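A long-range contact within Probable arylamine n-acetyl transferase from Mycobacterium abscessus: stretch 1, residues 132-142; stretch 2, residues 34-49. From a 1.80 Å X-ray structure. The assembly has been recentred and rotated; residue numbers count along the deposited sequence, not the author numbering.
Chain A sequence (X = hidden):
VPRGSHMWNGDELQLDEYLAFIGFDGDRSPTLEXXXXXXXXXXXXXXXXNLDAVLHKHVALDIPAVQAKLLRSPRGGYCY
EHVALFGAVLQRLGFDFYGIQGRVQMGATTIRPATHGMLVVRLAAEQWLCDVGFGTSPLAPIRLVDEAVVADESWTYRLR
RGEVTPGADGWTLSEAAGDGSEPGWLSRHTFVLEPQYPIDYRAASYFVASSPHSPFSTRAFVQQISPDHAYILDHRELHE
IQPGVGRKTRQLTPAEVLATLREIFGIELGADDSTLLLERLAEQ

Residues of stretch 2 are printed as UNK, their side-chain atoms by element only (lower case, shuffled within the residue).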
# COMPACT_ATOMS: atom_id res chain seq x y z
N VAL A 132 -4.41 2.48 -1.36
CA VAL A 132 -3.27 3.41 -1.22
C VAL A 132 -1.95 2.76 -0.75
O VAL A 132 -0.91 3.40 -0.87
CB VAL A 132 -3.62 4.61 -0.29
CG1 VAL A 132 -4.82 5.40 -0.82
CG2 VAL A 132 -3.82 4.16 1.17
N GLY A 133 -2.02 1.57 -0.18
CA GLY A 133 -0.84 0.92 0.40
C GLY A 133 -0.39 -0.38 -0.20
O GLY A 133 0.20 -1.19 0.51
N PHE A 134 -0.56 -0.57 -1.52
CA PHE A 134 -0.14 -1.81 -2.18
C PHE A 134 1.33 -1.75 -2.66
O PHE A 134 1.93 -2.79 -2.91
CB PHE A 134 -1.10 -2.14 -3.34
CG PHE A 134 -0.87 -3.47 -4.03
CD1 PHE A 134 -1.35 -4.65 -3.48
CD2 PHE A 134 -0.18 -3.53 -5.24
CE1 PHE A 134 -1.14 -5.88 -4.12
CE2 PHE A 134 0.04 -4.77 -5.88
CZ PHE A 134 -0.44 -5.93 -5.31
N GLY A 135 1.92 -0.56 -2.74
CA GLY A 135 3.29 -0.40 -3.24
C GLY A 135 3.16 0.06 -4.68
O GLY A 135 3.29 1.25 -4.94
N THR A 136 2.74 -0.86 -5.59
CA THR A 136 2.47 -0.49 -7.00
C THR A 136 0.99 -0.17 -7.09
O THR A 136 0.24 -0.68 -7.92
CB THR A 136 2.92 -1.59 -7.98
OG1 THR A 136 2.36 -2.84 -7.57
CG2 THR A 136 4.44 -1.68 -8.10
N SER A 137 0.58 0.71 -6.20
CA SER A 137 -0.78 1.11 -5.99
C SER A 137 -1.38 1.94 -7.12
O SER A 137 -0.69 2.74 -7.75
CB SER A 137 -0.86 1.96 -4.71
OG SER A 137 -1.23 1.17 -3.60
N PRO A 138 -2.72 1.84 -7.31
CA PRO A 138 -3.39 2.76 -8.22
C PRO A 138 -3.14 4.18 -7.74
O PRO A 138 -3.05 4.44 -6.53
CB PRO A 138 -4.87 2.37 -8.06
CG PRO A 138 -4.83 0.95 -7.64
CD PRO A 138 -3.70 0.94 -6.67
N LEU A 139 -2.94 5.11 -8.70
CA LEU A 139 -2.64 6.50 -8.37
C LEU A 139 -3.92 7.27 -8.15
O LEU A 139 -3.86 8.43 -7.75
CB LEU A 139 -1.80 7.17 -9.46
CG LEU A 139 -0.41 6.56 -9.72
CD1 LEU A 139 0.17 7.10 -10.99
CD2 LEU A 139 0.56 6.87 -8.60
N ALA A 140 -5.07 6.65 -8.40
CA ALA A 140 -6.34 7.36 -8.23
C ALA A 140 -7.39 6.45 -7.60
O ALA A 140 -7.32 5.23 -7.81
CB ALA A 140 -6.83 7.86 -9.58
N PRO A 141 -8.40 7.01 -6.86
CA PRO A 141 -9.49 6.16 -6.37
C PRO A 141 -10.19 5.50 -7.55
O PRO A 141 -10.19 6.05 -8.65
CB PRO A 141 -10.43 7.14 -5.66
CG PRO A 141 -9.64 8.39 -5.48
CD PRO A 141 -8.65 8.44 -6.56
N ILE A 142 -10.75 4.33 -7.35
CA ILE A 142 -11.41 3.58 -8.42
C ILE A 142 -12.88 3.46 -8.08
O ILE A 142 -13.22 2.97 -7.00
CB ILE A 142 -10.72 2.19 -8.62
CG1 ILE A 142 -9.27 2.35 -9.17
CG2 ILE A 142 -11.55 1.27 -9.51
CD1 ILE A 142 -8.42 1.05 -9.19
N UNK A 34 -10.84 16.31 -4.03
CA UNK A 34 -9.91 16.30 -2.90
C UNK A 34 -9.33 14.88 -2.72
O UNK A 34 -8.12 14.73 -2.62
c UNK A 34 -9.68 16.73 -0.39
o UNK A 34 -10.92 18.20 -1.87
c UNK A 34 -10.59 16.83 -1.64
N UNK A 35 -10.20 13.85 -2.74
CA UNK A 35 -9.80 12.45 -2.60
C UNK A 35 -8.80 12.06 -3.68
O UNK A 35 -7.82 11.38 -3.39
c UNK A 35 -10.82 10.04 -2.41
c UNK A 35 -11.04 11.54 -2.66
c UNK A 35 -10.32 9.78 -0.99
c UNK A 35 -12.08 9.24 -2.70
N UNK A 36 -9.03 12.51 -4.94
CA UNK A 36 -8.13 12.24 -6.05
C UNK A 36 -6.75 12.81 -5.77
O UNK A 36 -5.76 12.11 -5.97
n UNK A 36 -11.58 11.58 -9.55
n UNK A 36 -13.06 10.55 -10.97
c UNK A 36 -8.69 12.79 -7.39
n UNK A 36 -11.48 11.97 -11.82
c UNK A 36 -9.71 11.84 -8.01
c UNK A 36 -12.04 11.36 -10.78
c UNK A 36 -10.44 12.43 -9.20
N UNK A 37 -6.70 14.06 -5.30
CA UNK A 37 -5.41 14.71 -5.01
C UNK A 37 -4.72 14.05 -3.81
O UNK A 37 -3.50 13.94 -3.82
c UNK A 37 -5.58 16.22 -4.78
c UNK A 37 -5.74 18.45 -6.07
n UNK A 37 -7.57 20.13 -3.34
n UNK A 37 -6.11 19.17 -4.85
c UNK A 37 -6.04 16.95 -6.05
c UNK A 37 -7.36 19.46 -4.46
n UNK A 37 -8.39 19.05 -5.19
N UNK A 38 -5.51 13.58 -2.82
CA UNK A 38 -4.99 12.91 -1.61
C UNK A 38 -4.34 11.58 -1.97
O UNK A 38 -3.21 11.33 -1.59
c UNK A 38 -7.77 13.45 1.07
c UNK A 38 -6.09 12.67 -0.57
c UNK A 38 -5.52 14.42 1.14
c UNK A 38 -6.60 13.86 0.23
N UNK A 39 -5.06 10.75 -2.73
CA UNK A 39 -4.52 9.45 -3.12
C UNK A 39 -3.28 9.60 -4.02
O UNK A 39 -2.28 8.93 -3.77
n UNK A 39 -5.57 4.97 -4.74
o UNK A 39 -7.17 6.22 -3.83
c UNK A 39 -6.04 6.12 -4.31
c UNK A 39 -5.59 8.60 -3.80
c UNK A 39 -5.03 7.23 -4.19
N UNK A 40 -3.33 10.46 -5.06
CA UNK A 40 -2.18 10.63 -5.95
C UNK A 40 -0.93 11.04 -5.17
O UNK A 40 0.12 10.44 -5.35
n UNK A 40 -0.66 12.65 -10.29
n UNK A 40 -1.56 11.29 -11.91
n UNK A 40 0.44 12.33 -12.28
c UNK A 40 -0.59 12.09 -11.49
c UNK A 40 -1.46 11.54 -8.21
c UNK A 40 -1.78 12.49 -9.35
c UNK A 40 -2.48 11.63 -7.08
N UNK A 41 -1.06 12.04 -4.30
CA UNK A 41 0.05 12.54 -3.49
C UNK A 41 0.58 11.49 -2.52
O UNK A 41 1.80 11.38 -2.34
N UNK A 42 -0.32 10.74 -1.87
CA UNK A 42 0.05 9.71 -0.89
C UNK A 42 0.85 8.61 -1.58
O UNK A 42 1.97 8.29 -1.14
n UNK A 42 -0.24 6.13 1.73
c UNK A 42 -0.45 6.74 0.52
c UNK A 42 -0.88 8.00 0.79
n UNK A 42 -0.95 8.17 2.15
c UNK A 42 -0.55 7.02 2.68
c UNK A 42 -1.20 9.13 -0.16
N UNK A 43 0.30 8.06 -2.67
CA UNK A 43 0.90 6.95 -3.41
C UNK A 43 2.29 7.37 -3.96
O UNK A 43 3.24 6.62 -3.80
c UNK A 43 0.65 5.37 -5.38
c UNK A 43 -1.31 5.83 -3.90
c UNK A 43 -0.05 6.42 -4.51
N UNK A 44 2.41 8.60 -4.47
CA UNK A 44 3.68 9.07 -5.03
C UNK A 44 4.77 9.38 -3.97
O UNK A 44 5.94 9.16 -4.26
c UNK A 44 2.50 11.38 -7.97
c UNK A 44 3.75 9.19 -8.14
c UNK A 44 2.84 10.06 -7.27
c UNK A 44 3.45 10.31 -5.89
N UNK A 45 4.39 9.87 -2.78
CA UNK A 45 5.39 10.32 -1.81
C UNK A 45 5.60 9.43 -0.57
O UNK A 45 6.72 9.36 -0.07
c UNK A 45 5.03 11.73 -1.35
c UNK A 45 5.06 12.72 -2.49
o UNK A 45 6.12 13.13 -2.96
n UNK A 45 3.90 13.12 -2.97
N UNK A 46 4.55 8.76 -0.06
CA UNK A 46 4.76 7.89 1.12
C UNK A 46 5.48 6.65 0.63
O UNK A 46 5.02 6.00 -0.30
c UNK A 46 2.59 8.83 2.20
c UNK A 46 3.73 6.71 3.12
c UNK A 46 3.14 9.77 3.32
c UNK A 46 3.44 7.56 1.87
N UNK A 47 6.62 6.34 1.26
CA UNK A 47 7.47 5.25 0.82
C UNK A 47 6.89 3.91 1.19
O UNK A 47 6.09 3.82 2.12
n UNK A 47 10.61 9.47 0.52
c UNK A 47 10.76 7.15 1.46
c UNK A 47 8.90 5.45 1.33
c UNK A 47 9.64 6.57 0.61
c UNK A 47 11.49 8.30 0.79
N UNK A 48 7.26 2.86 0.43
CA UNK A 48 6.71 1.52 0.66
C UNK A 48 7.82 0.53 0.89
O UNK A 48 8.69 0.36 0.04
c UNK A 48 3.95 -2.05 0.50
n UNK A 48 2.95 -1.11 0.43
c UNK A 48 3.51 0.11 0.13
c UNK A 48 6.33 -2.19 0.06
c UNK A 48 5.06 -4.14 0.73
c UNK A 48 4.84 -0.03 -0.13
c UNK A 48 3.89 -3.42 0.79
c UNK A 48 6.27 -3.53 0.39
c UNK A 48 5.15 -1.42 0.12
c UNK A 48 5.81 1.07 -0.50
N UNK A 49 7.81 -0.12 2.06
CA UNK A 49 8.82 -1.12 2.46
C UNK A 49 8.35 -1.91 3.67
O UNK A 49 7.44 -1.47 4.38
c UNK A 49 10.05 0.69 3.73
o UNK A 49 11.11 -0.38 5.58
o UNK A 49 11.56 1.75 5.22
c UNK A 49 10.99 0.68 4.92
c UNK A 49 10.18 -0.44 2.74
O HOH W 1 -7.64 3.03 -5.71

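Position 34 opens the helical part of the stretch with one carbon carrying an oxygen and a carbon, out of reach of stretch 1: Thr 34. At 35, four carbons fork at the second, and the fork packs on the ring of Pro 141; this is Leu 35, with CG 3.7 Å from Pro 141 CG. Position 36 has three carbons, a nitrogen and a carbon bearing two more nitrogens, one of its carbons against the same proline: Arg 36, whose CG is 3.8 Å from Pro 141 CD. The same atom set at 37 points away and makes no contact, giving Arg 37. At 38, four carbons forked at the second, again without contact, identify Leu 38.

Position 39 points toward stretch 1 with three carbons, the third carrying one oxygen and one nitrogen. It is Gln 39, an amide rather than an acid, and its NE2 donates a hydrogen bond to Pro 138 O (3.1 Å). Position 40 repeats the atom set of 36, three carbons, a nitrogen and a carbon bearing two more nitrogens, and its backbone lies against Leu 139 O, so it is Arg 40; its CA makes a CA-H...O contact with Leu 139 O at 3.3 Å. No side-chain atoms at 41 mean Gly 41. At 42 a carbon leads to a five-membered ring of three carbons and two nitrogens, with Val 132 CG2 over one face: His 42, both ring nitrogens being hydrogen-bonded elsewhere in the structure.

Position 43 holds three carbons, branched at the first, directed toward stretch 1. It is Val 43, with CG1 3.6 Å from Leu 139 CD2 and CG2 3.4 Å from Pro 138 O. At 44, four carbons forked at the second, their end nearing Leu 139, mark Leu 44, whose CD2 lies 4.0 Å from Leu 139 CD2. At 45, two carbons, the second with an oxygen and a nitrogen, make no contact and give Asn 45; ND2 donates a hydrogen bond to Gly 41 O (2.8 Å). Past the helix, 46 has four carbons forked at the first, Ile 46, and 47 four in a row ending in nitrogen, Lys 47; neither makes contact. At 48, fused five- and six-membered rings hold one nitrogen that meets the carbonyl of Gly 133; this is Trp 48, its NE1 donating to Gly 133 O (2.8 Å). At 49, three carbons ending in two oxygens, out of reach, close with Glu 49.

The contact joins apolar packing to two side-chain hydrogen bonds that satisfy carbonyls of an irregular loop. A water extends the amide's reach, accepting from Gln 39 NE2 and donating to Ala 140 O. Gly 135 lays its CA over the indole's five-membered ring, 3.6 Å from the centroid, where a CB would crowd the ring.

Stretch 2 (34-49) TLRRLQRGHVLNIKWE
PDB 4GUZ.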